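Local coordinates for eukaryotic translation initiation factor 4 gamma 2 (PDB 4IUL), which probably takes part in translation initiation, its HEAT-repeat MIF4G domain interacting with eIF4A, at residues E170-H174 with V206-H212; L180-K184 with Y222-M226; S74-A78 with K157-L162; E119-T124 with K151-I156. All coordinates share one frame; numbering follows the deposited sequence.

Contact 1: residues E170-H174 with V206-H212; sequences ESILH and VGPRLDH
Leu173 meets Val206 and Leu210 where two helices of the all-helical, HEAT-repeat MIF4G domain pack, the start of helix 170-181 against the C-terminal end of helix 193-210. The short segments cross at -124°, with their axes 11.4 Å apart at closest approach. The apolar side is tight. The Leu173 and Val206 methyls meet end-on, and Leu173 CD1 lies 3.4 Å from Val206 CG1, closer than usual for two carbons. Leu210 CD1 touches the same Leu173 methyl, while Leu210 CD2 sits over one face of the His174 ring in a CH-pi contact. His174 ND1 is hydrogen-bonded to Tyr222 OH on helix 216-227. The other side is polar and more open. There Glu170, stretched out from CG onward (chi2 -159°), reaches past Leu210 to exposed His212. His212 NE2 donates to Glu170 OE2 at 2.9 Å, with ring and carboxylate nearly coplanar, 15° apart. A water donates weakly to the same OE2. Without the Glu170 carboxylate, with an alanine here, His212 NE2 would probably lose its partner and the water one of its three contacts. That water lies in the plane of the His174 ring, 2.6 Å from His174 NE2, and donates to Leu210 O at 2.8 Å.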
# COMPACT_ATOMS: atom_id res chain seq x y z
N GLU A 170 2.27 1.94 -11.40
CA GLU A 170 2.10 3.40 -11.40
C GLU A 170 0.68 3.91 -11.26
O GLU A 170 0.42 4.90 -10.57
CB GLU A 170 2.68 4.01 -12.68
CG GLU A 170 4.18 3.92 -12.84
CD GLU A 170 4.72 4.96 -13.83
OE1 GLU A 170 4.16 5.08 -14.94
OE2 GLU A 170 5.70 5.66 -13.49
N SER A 171 -0.25 3.25 -11.93
CA SER A 171 -1.63 3.67 -11.91
C SER A 171 -2.24 3.85 -10.52
O SER A 171 -2.81 4.90 -10.22
CB SER A 171 -2.47 2.70 -12.72
OG SER A 171 -3.79 3.20 -12.85
N ILE A 172 -2.11 2.84 -9.66
CA ILE A 172 -2.70 2.92 -8.32
C ILE A 172 -1.97 3.93 -7.44
O ILE A 172 -2.58 4.54 -6.55
CB ILE A 172 -2.73 1.53 -7.61
CG1 ILE A 172 -3.73 1.57 -6.45
CG2 ILE A 172 -1.38 1.17 -7.09
CD1 ILE A 172 -3.99 0.23 -5.80
N LEU A 173 -0.68 4.12 -7.68
CA LEU A 173 0.08 5.10 -6.91
C LEU A 173 -0.45 6.50 -7.22
O LEU A 173 -0.68 7.29 -6.31
CB LEU A 173 1.57 5.00 -7.24
CG LEU A 173 2.30 3.78 -6.69
CD1 LEU A 173 3.69 3.72 -7.29
CD2 LEU A 173 2.38 3.85 -5.16
N HIS A 174 -0.65 6.81 -8.50
CA HIS A 174 -1.19 8.13 -8.88
C HIS A 174 -2.59 8.30 -8.28
O HIS A 174 -2.98 9.40 -7.91
CB HIS A 174 -1.25 8.28 -10.41
CG HIS A 174 0.07 8.60 -11.04
ND1 HIS A 174 0.66 9.85 -10.95
CD2 HIS A 174 0.94 7.83 -11.73
CE1 HIS A 174 1.84 9.82 -11.54
NE2 HIS A 174 2.03 8.61 -12.02
N VAL A 206 8.16 6.79 -3.50
CA VAL A 206 7.91 6.47 -4.91
C VAL A 206 8.15 7.60 -5.92
O VAL A 206 8.32 7.35 -7.11
CB VAL A 206 6.45 5.96 -5.05
CG1 VAL A 206 5.98 6.06 -6.47
CG2 VAL A 206 6.38 4.52 -4.59
N GLY A 207 8.17 8.84 -5.43
CA GLY A 207 8.37 9.99 -6.30
C GLY A 207 9.37 9.87 -7.44
O GLY A 207 9.03 10.12 -8.59
N PRO A 208 10.63 9.51 -7.14
CA PRO A 208 11.67 9.38 -8.17
C PRO A 208 11.33 8.43 -9.34
O PRO A 208 11.58 8.77 -10.49
CB PRO A 208 12.89 8.91 -7.38
CG PRO A 208 12.66 9.51 -6.04
CD PRO A 208 11.19 9.26 -5.81
N ARG A 209 10.76 7.26 -9.05
CA ARG A 209 10.43 6.32 -10.12
C ARG A 209 9.22 6.74 -10.96
O ARG A 209 9.09 6.33 -12.12
CB ARG A 209 10.20 4.91 -9.56
CG ARG A 209 8.86 4.71 -8.84
CD ARG A 209 8.39 3.25 -8.96
NE ARG A 209 9.38 2.30 -8.45
CZ ARG A 209 9.59 1.08 -8.94
NH1 ARG A 209 8.87 0.64 -9.97
NH2 ARG A 209 10.53 0.31 -8.42
N LEU A 210 8.34 7.55 -10.39
CA LEU A 210 7.15 7.99 -11.09
C LEU A 210 7.41 9.20 -11.98
O LEU A 210 6.76 9.39 -13.02
CB LEU A 210 6.06 8.36 -10.07
CG LEU A 210 4.80 7.51 -9.88
CD1 LEU A 210 5.14 6.04 -9.67
CD2 LEU A 210 4.05 8.06 -8.67
N ASP A 211 8.38 10.01 -11.58
CA ASP A 211 8.71 11.25 -12.27
C ASP A 211 9.56 11.15 -13.54
O ASP A 211 10.65 11.72 -13.60
CB ASP A 211 9.37 12.20 -11.26
CG ASP A 211 9.20 13.66 -11.63
OD1 ASP A 211 8.34 13.98 -12.49
OD2 ASP A 211 9.93 14.50 -11.06
N HIS A 212 9.07 10.42 -14.54
CA HIS A 212 9.80 10.31 -15.80
C HIS A 212 9.11 11.17 -16.85
O HIS A 212 7.97 11.62 -16.65
CB HIS A 212 9.93 8.85 -16.27
CG HIS A 212 8.64 8.08 -16.28
ND1 HIS A 212 7.67 8.25 -17.24
CD2 HIS A 212 8.18 7.12 -15.44
CE1 HIS A 212 6.66 7.43 -16.99
NE2 HIS A 212 6.94 6.73 -15.91
O HOH W 1 4.30 8.01 -13.22

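Contact 2: residues L180-K184 with Y222-M226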
# COMPACT_ATOMS: atom_id res chain seq x y z
N LEU A 180 -5.24 12.10 -1.89
CA LEU A 180 -4.62 12.82 -0.78
C LEU A 180 -4.56 14.33 -0.99
O LEU A 180 -4.63 15.09 -0.02
CB LEU A 180 -3.21 12.28 -0.51
CG LEU A 180 -3.11 10.84 0.03
CD1 LEU A 180 -1.66 10.53 0.37
CD2 LEU A 180 -3.99 10.69 1.27
N LEU A 181 -4.44 14.77 -2.24
CA LEU A 181 -4.38 16.19 -2.56
C LEU A 181 -5.75 16.81 -2.84
O LEU A 181 -5.89 18.04 -2.85
CB LEU A 181 -3.48 16.43 -3.78
CG LEU A 181 -1.96 16.41 -3.60
CD1 LEU A 181 -1.29 16.47 -4.96
CD2 LEU A 181 -1.54 17.58 -2.74
N GLU A 182 -6.75 15.97 -3.07
CA GLU A 182 -8.09 16.45 -3.36
C GLU A 182 -8.70 17.18 -2.17
O GLU A 182 -8.56 16.74 -1.03
CB GLU A 182 -9.00 15.29 -3.77
CG GLU A 182 -10.44 15.70 -4.03
CD GLU A 182 -11.33 14.52 -4.37
OE1 GLU A 182 -11.49 13.62 -3.52
OE2 GLU A 182 -11.87 14.49 -5.50
N LYS A 183 -9.38 18.28 -2.45
CA LYS A 183 -10.01 19.09 -1.42
C LYS A 183 -11.52 18.89 -1.36
O LYS A 183 -12.27 19.45 -2.16
CB LYS A 183 -9.69 20.57 -1.65
CG LYS A 183 -10.42 21.52 -0.72
CD LYS A 183 -10.10 21.22 0.73
CE LYS A 183 -10.85 22.16 1.65
NZ LYS A 183 -10.54 21.88 3.07
N LYS A 184 -11.97 18.09 -0.40
CA LYS A 184 -13.39 17.82 -0.22
C LYS A 184 -14.10 19.06 0.31
O LYS A 184 -13.50 19.86 1.03
CB LYS A 184 -13.57 16.67 0.77
CG LYS A 184 -12.98 15.35 0.31
CD LYS A 184 -13.77 14.77 -0.85
CE LYS A 184 -13.32 13.35 -1.16
NZ LYS A 184 -13.53 12.44 0.00
N TYR A 222 0.91 18.24 -9.66
CA TYR A 222 0.88 17.87 -8.24
C TYR A 222 1.68 18.86 -7.39
O TYR A 222 1.20 19.36 -6.37
CB TYR A 222 1.49 16.48 -8.02
CG TYR A 222 0.74 15.30 -8.59
CD1 TYR A 222 1.43 14.13 -8.94
CD2 TYR A 222 -0.64 15.32 -8.78
CE1 TYR A 222 0.78 13.02 -9.44
CE2 TYR A 222 -1.32 14.20 -9.28
CZ TYR A 222 -0.60 13.05 -9.62
OH TYR A 222 -1.23 11.94 -10.12
N PHE A 223 2.92 19.11 -7.80
CA PHE A 223 3.79 20.00 -7.04
C PHE A 223 3.42 21.48 -7.08
O PHE A 223 3.88 22.26 -6.25
CB PHE A 223 5.25 19.79 -7.45
CG PHE A 223 5.86 18.56 -6.84
CD1 PHE A 223 5.54 17.29 -7.32
CD2 PHE A 223 6.71 18.66 -5.74
CE1 PHE A 223 6.06 16.14 -6.71
CE2 PHE A 223 7.23 17.53 -5.12
CZ PHE A 223 6.90 16.25 -5.61
N ALA A 224 2.60 21.88 -8.05
CA ALA A 224 2.16 23.27 -8.11
C ALA A 224 1.19 23.37 -6.93
O ALA A 224 1.30 24.24 -6.07
CB ALA A 224 1.43 23.54 -9.41
N ARG A 225 0.25 22.43 -6.91
CA ARG A 225 -0.75 22.35 -5.86
C ARG A 225 -0.09 22.33 -4.48
O ARG A 225 -0.60 22.92 -3.53
CB ARG A 225 -1.59 21.08 -6.09
CG ARG A 225 -2.48 20.65 -4.95
CD ARG A 225 -3.61 21.63 -4.68
NE ARG A 225 -4.55 21.05 -3.73
CZ ARG A 225 -5.55 21.72 -3.17
NH1 ARG A 225 -5.75 23.00 -3.46
NH2 ARG A 225 -6.36 21.11 -2.31
N MET A 226 1.06 21.66 -4.38
CA MET A 226 1.80 21.56 -3.12
C MET A 226 2.44 22.88 -2.69
O MET A 226 2.48 23.19 -1.50
CB MET A 226 2.89 20.48 -3.23
CG MET A 226 2.38 19.04 -3.12
SD MET A 226 3.56 17.78 -3.68
CE MET A 226 4.66 17.61 -2.27
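Leu181 O is gripped by the guanidinium group of Arg225. The main bond runs from Arg225 NH2 to Leu181 O at 3.2 Å. It arrives nearly along the C=O axis, at a C=O...N angle of 169°, but the oxygen is tilted 17° out of the guanidinium plane. Arg225 NE adds a weak second bond to the same oxygen, so one edge of the guanidinium addresses a single carbonyl. Lys183 CB also touches this group, 3.4 Å from Arg225 NH2.

The Leu181 side chain forms the apolar half of the contact. Its CD1 methyl meets the Tyr222 ring obliquely, 4.0 Å from Tyr222 CD2, with the two side chains roughly perpendicular. Its CD2 methyl lies 3.9 Å from Arg225 CG and also reaches Met226 CG. The Leu181 and Arg225 chains run alongside in opposite senses. Arg225 has CG anti to its backbone nitrogen and bends at chi2 (67°), which carries the guanidinium across to the carbonyl.

Further out, Tyr222 lies next to contact 1, whose residue His174 is on the same helix as Leu181. The amine of Lys183 turns away and bonds to Val187 O. Leu199 of helix 193-210 packs on Leu181, and Thr246 of helix 237-251 on Met226.

Leu181 is the last residue of helix 170-181, and its carbonyl faces out of the helix end. Here an arginine side chain of helix 216-227 binds the last carbonyl of helix 170-181, within the helical stack of a HEAT-repeat MIF4G domain.

Contact 3: residues S74-A78 with K157-L162; sequences SSLYA and KFIGEL
The Phe158 ring turns its edge to helix 74-87. Ala78 N lies at that edge, in the ring plane, 3.9 Å from Phe158 CE1, and Ser74 O is also near the plane. Tyr77 CB approaches the same CE1 obliquely. One face is covered from its own helix by Leu162 CD1, 3.8 Å above the plane and offset toward the rim. CG of Phe158 stands anti to the backbone nitrogen (chi1 -177°), which brings the ring alongside the first turn of helix 74-87. Leu116 and Ala67 also touch this ring.

The two helices belong to the HEAT-repeat array of the MIF4G domain and cross here at -45°, with short-segment axes 8.7 Å apart. Small residues, Ser74 and Ala78, face the other helix here, consistent with the close approach. Ala78 CB rests 3.9 Å from Glu161 CB, and Leu162 CD2 packs on Ala78. Ser74 CB meets Glu161 CG at 3.8 Å, while Ser74 OG bonds to Pro71 O. Glu161 bends at chi2 (-61°) and lays OE2 alongside Ser75, 3.5 Å from Ser75 CA. A glycine in its place would probably open a gap beside Ser74 and Ala78. Nearby, Lys157 CG passes 3.8 Å from Ser74 OG.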
# COMPACT_ATOMS: atom_id res chain seq x y z
N SER A 74 3.94 -2.12 7.68
CA SER A 74 3.80 -2.21 6.22
C SER A 74 5.09 -2.75 5.61
O SER A 74 5.09 -3.72 4.83
CB SER A 74 3.52 -0.83 5.61
OG SER A 74 2.22 -0.38 5.89
N SER A 75 6.18 -2.09 5.97
CA SER A 75 7.52 -2.43 5.53
C SER A 75 7.80 -3.93 5.68
O SER A 75 8.29 -4.58 4.75
CB SER A 75 8.51 -1.60 6.35
OG SER A 75 9.85 -1.90 6.01
N LEU A 76 7.49 -4.47 6.85
CA LEU A 76 7.71 -5.88 7.13
C LEU A 76 6.88 -6.78 6.23
O LEU A 76 7.40 -7.75 5.67
CB LEU A 76 7.35 -6.21 8.58
CG LEU A 76 8.48 -6.50 9.56
CD1 LEU A 76 9.16 -5.19 10.00
CD2 LEU A 76 7.91 -7.24 10.77
N TYR A 77 5.59 -6.48 6.10
CA TYR A 77 4.71 -7.29 5.27
C TYR A 77 5.07 -7.17 3.79
O TYR A 77 4.94 -8.14 3.03
CB TYR A 77 3.24 -6.90 5.50
CG TYR A 77 2.82 -7.05 6.95
CD1 TYR A 77 3.03 -8.24 7.64
CD2 TYR A 77 2.26 -5.97 7.64
CE1 TYR A 77 2.70 -8.35 8.99
CE2 TYR A 77 1.93 -6.08 8.99
CZ TYR A 77 2.16 -7.27 9.66
OH TYR A 77 1.87 -7.36 11.00
N ALA A 78 5.55 -6.00 3.38
CA ALA A 78 5.94 -5.78 1.99
C ALA A 78 7.12 -6.69 1.64
O ALA A 78 7.21 -7.21 0.53
CB ALA A 78 6.32 -4.32 1.77
N LYS A 157 -0.25 3.64 2.78
CA LYS A 157 1.12 3.42 3.24
C LYS A 157 1.64 2.04 2.83
O LYS A 157 2.82 1.88 2.50
CB LYS A 157 1.19 3.58 4.76
CG LYS A 157 2.57 3.33 5.38
CD LYS A 157 2.49 3.45 6.91
CE LYS A 157 3.82 3.13 7.59
NZ LYS A 157 4.91 4.04 7.12
N PHE A 158 0.77 1.04 2.87
CA PHE A 158 1.16 -0.31 2.48
C PHE A 158 1.41 -0.36 0.97
O PHE A 158 2.34 -1.02 0.50
CB PHE A 158 0.08 -1.32 2.90
CG PHE A 158 0.43 -2.76 2.60
CD1 PHE A 158 1.68 -3.27 2.91
CD2 PHE A 158 -0.50 -3.60 1.99
CE1 PHE A 158 2.01 -4.60 2.62
CE2 PHE A 158 -0.19 -4.93 1.70
CZ PHE A 158 1.08 -5.43 2.02
N ILE A 159 0.58 0.36 0.21
CA ILE A 159 0.72 0.42 -1.23
C ILE A 159 2.08 1.07 -1.56
O ILE A 159 2.83 0.58 -2.40
CB ILE A 159 -0.43 1.23 -1.87
CG1 ILE A 159 -1.73 0.40 -1.78
CG2 ILE A 159 -0.12 1.57 -3.32
CD1 ILE A 159 -3.01 1.19 -2.11
N GLY A 160 2.39 2.16 -0.87
CA GLY A 160 3.67 2.81 -1.09
C GLY A 160 4.82 1.83 -0.90
O GLY A 160 5.72 1.75 -1.75
N GLU A 161 4.80 1.07 0.20
CA GLU A 161 5.87 0.12 0.48
C GLU A 161 6.01 -0.99 -0.56
O GLU A 161 7.12 -1.49 -0.78
CB GLU A 161 5.68 -0.50 1.87
CG GLU A 161 5.99 0.45 3.02
CD GLU A 161 7.44 0.93 3.02
OE1 GLU A 161 7.67 2.15 2.83
OE2 GLU A 161 8.36 0.10 3.20
N LEU A 162 4.91 -1.39 -1.18
CA LEU A 162 4.94 -2.42 -2.20
C LEU A 162 5.51 -1.84 -3.49
O LEU A 162 6.31 -2.49 -4.18
CB LEU A 162 3.54 -2.98 -2.44
CG LEU A 162 2.90 -3.81 -1.31
CD1 LEU A 162 1.44 -4.08 -1.64
CD2 LEU A 162 3.66 -5.12 -1.13

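Contact 4: residues E119-T124 with K151-I156; sequences EFENRT and KMLGNI
Phe120 and Met152 are angled against each other in a Met-aromatic contact, within the antiparallel pairing of helices 107-127 and 141-163 in the HEAT-repeat MIF4G domain. The short segments run at 161° to each other, with axes 9.7 Å apart. Met152 SD is 5.0 Å from the centroid of the Phe120 ring, in an oblique position. Met152 CE reaches closer, 3.5 Å from Phe120 CE1. With chi1 at -174° the Met152 chain first leaves opposite its N, then folds at chi2 and chi3, which brings the methyl up to the Phe120 CD1-CE1 side, obliquely. Ile156 CG1 lies at the edge of the same ring.

Arg123 faces the other helix with its aliphatic part. Its CB touches Met152 SD, and its CG lies 3.5 Å from Asn155 ND2. The guanidinium and amide planes are steeply inclined, 76° apart. Beyond them, Arg123 NH1 sits beside the Lys151 chain, 3.7 Å from Lys151 CG. The two charged ends stay apart, and Glu119 OE2 of the same helix lies at the guanidinium edge in a long salt bridge.

Asn155 ND2 lies against the backbone at Glu119, 3.4 Å from Glu119 C. Asn155 OD1 is buried without a polar partner in the model. Leu68 of helix 53-69 packs against both Arg123 and Asn155. Thr124 OG1 lies over one face of the Phe120 ring, toward the rim, and donates to Phe120 O at 2.7 Å.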
# COMPACT_ATOMS: atom_id res chain seq x y z
N GLU A 119 -8.88 -3.74 -2.25
CA GLU A 119 -8.92 -3.06 -0.96
C GLU A 119 -9.04 -1.55 -1.17
O GLU A 119 -9.80 -0.89 -0.46
CB GLU A 119 -7.67 -3.37 -0.12
CG GLU A 119 -7.73 -4.68 0.65
CD GLU A 119 -8.78 -4.68 1.75
OE1 GLU A 119 -9.97 -4.44 1.46
OE2 GLU A 119 -8.43 -4.94 2.93
N PHE A 120 -8.33 -1.01 -2.15
CA PHE A 120 -8.39 0.43 -2.39
C PHE A 120 -9.80 0.92 -2.72
O PHE A 120 -10.19 1.99 -2.27
CB PHE A 120 -7.43 0.86 -3.50
CG PHE A 120 -7.23 2.35 -3.57
CD1 PHE A 120 -6.53 3.02 -2.57
CD2 PHE A 120 -7.76 3.09 -4.62
CE1 PHE A 120 -6.35 4.40 -2.60
CE2 PHE A 120 -7.59 4.48 -4.66
CZ PHE A 120 -6.89 5.13 -3.66
N GLU A 121 -10.54 0.15 -3.51
CA GLU A 121 -11.91 0.54 -3.87
C GLU A 121 -12.86 0.46 -2.67
O GLU A 121 -13.69 1.35 -2.47
CB GLU A 121 -12.43 -0.33 -5.01
CG GLU A 121 -11.90 0.03 -6.40
CD GLU A 121 -12.24 -1.03 -7.47
OE1 GLU A 121 -13.29 -1.70 -7.35
OE2 GLU A 121 -11.45 -1.17 -8.43
N ASN A 122 -12.74 -0.60 -1.87
CA ASN A 122 -13.62 -0.76 -0.71
C ASN A 122 -13.34 0.26 0.39
O ASN A 122 -14.27 0.76 1.03
CB ASN A 122 -13.49 -2.18 -0.14
CG ASN A 122 -13.82 -3.25 -1.17
OD1 ASN A 122 -14.87 -3.22 -1.81
ND2 ASN A 122 -12.90 -4.20 -1.34
N ARG A 123 -12.07 0.57 0.62
CA ARG A 123 -11.70 1.53 1.66
C ARG A 123 -12.10 2.95 1.26
O ARG A 123 -12.33 3.81 2.12
CB ARG A 123 -10.20 1.45 1.94
CG ARG A 123 -9.76 0.08 2.47
CD ARG A 123 -10.37 -0.22 3.84
NE ARG A 123 -10.07 -1.58 4.28
CZ ARG A 123 -10.37 -2.08 5.48
NH1 ARG A 123 -11.00 -1.32 6.37
NH2 ARG A 123 -10.07 -3.34 5.78
N THR A 124 -12.19 3.18 -0.05
CA THR A 124 -12.60 4.48 -0.57
C THR A 124 -14.10 4.66 -0.36
O THR A 124 -14.55 5.74 0.03
CB THR A 124 -12.31 4.61 -2.08
OG1 THR A 124 -10.90 4.56 -2.31
CG2 THR A 124 -12.86 5.92 -2.61
N LYS A 151 -8.17 3.98 8.22
CA LYS A 151 -7.92 2.74 7.49
C LYS A 151 -7.37 3.05 6.10
O LYS A 151 -6.47 2.37 5.61
CB LYS A 151 -9.20 1.92 7.35
CG LYS A 151 -9.69 1.26 8.64
CD LYS A 151 -8.61 0.36 9.24
CE LYS A 151 -9.11 -0.36 10.48
NZ LYS A 151 -9.57 0.56 11.55
N MET A 152 -7.91 4.09 5.47
CA MET A 152 -7.50 4.51 4.14
C MET A 152 -6.02 4.91 4.12
O MET A 152 -5.31 4.59 3.17
CB MET A 152 -8.35 5.70 3.68
CG MET A 152 -8.10 6.14 2.24
SD MET A 152 -8.70 4.95 1.01
CE MET A 152 -7.21 3.97 0.72
N LEU A 153 -5.57 5.59 5.16
CA LEU A 153 -4.17 6.00 5.22
C LEU A 153 -3.27 4.79 5.38
O LEU A 153 -2.19 4.71 4.78
CB LEU A 153 -3.94 7.00 6.36
CG LEU A 153 -4.76 8.29 6.21
CD1 LEU A 153 -4.36 9.31 7.28
CD2 LEU A 153 -4.53 8.86 4.82
N GLY A 154 -3.71 3.84 6.20
CA GLY A 154 -2.93 2.63 6.39
C GLY A 154 -2.84 1.89 5.07
O GLY A 154 -1.79 1.33 4.74
N ASN A 155 -3.93 1.90 4.30
CA ASN A 155 -3.95 1.22 3.01
C ASN A 155 -2.94 1.86 2.06
O ASN A 155 -2.18 1.16 1.39
CB ASN A 155 -5.35 1.28 2.39
CG ASN A 155 -5.55 0.25 1.29
OD1 ASN A 155 -4.64 -0.52 0.97
ND2 ASN A 155 -6.75 0.22 0.70
N ILE A 156 -2.94 3.19 2.01
CA ILE A 156 -2.03 3.92 1.14
C ILE A 156 -0.56 3.69 1.49
O ILE A 156 0.28 3.56 0.60
CB ILE A 156 -2.36 5.42 1.14
CG1 ILE A 156 -3.73 5.65 0.50
CG2 ILE A 156 -1.28 6.20 0.39
CD1 ILE A 156 -4.22 7.06 0.55

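From the N terminus, helix 74-87 comes first and pairs with helix 141-163, which closes the long loop of contact 3. Contact 4 falls wholly within that loop and pairs helix 107-127 with an earlier part of the same helix 141-163. Both are complete before helix 170-181 begins. Contacts 1 and 2 then start from its two ends and cross, since 206-212 and 222-226 follow in the same order. They bring in helices 193-210 and 216-227. Ile159 packs on Phe120 and on Ile172 and Leu173, joining contacts 3, 4 and 1. Leu180 touches Ile156 and Leu153 between contacts 2 and 4, and contacts 1 and 2 touch through His174 and Tyr222.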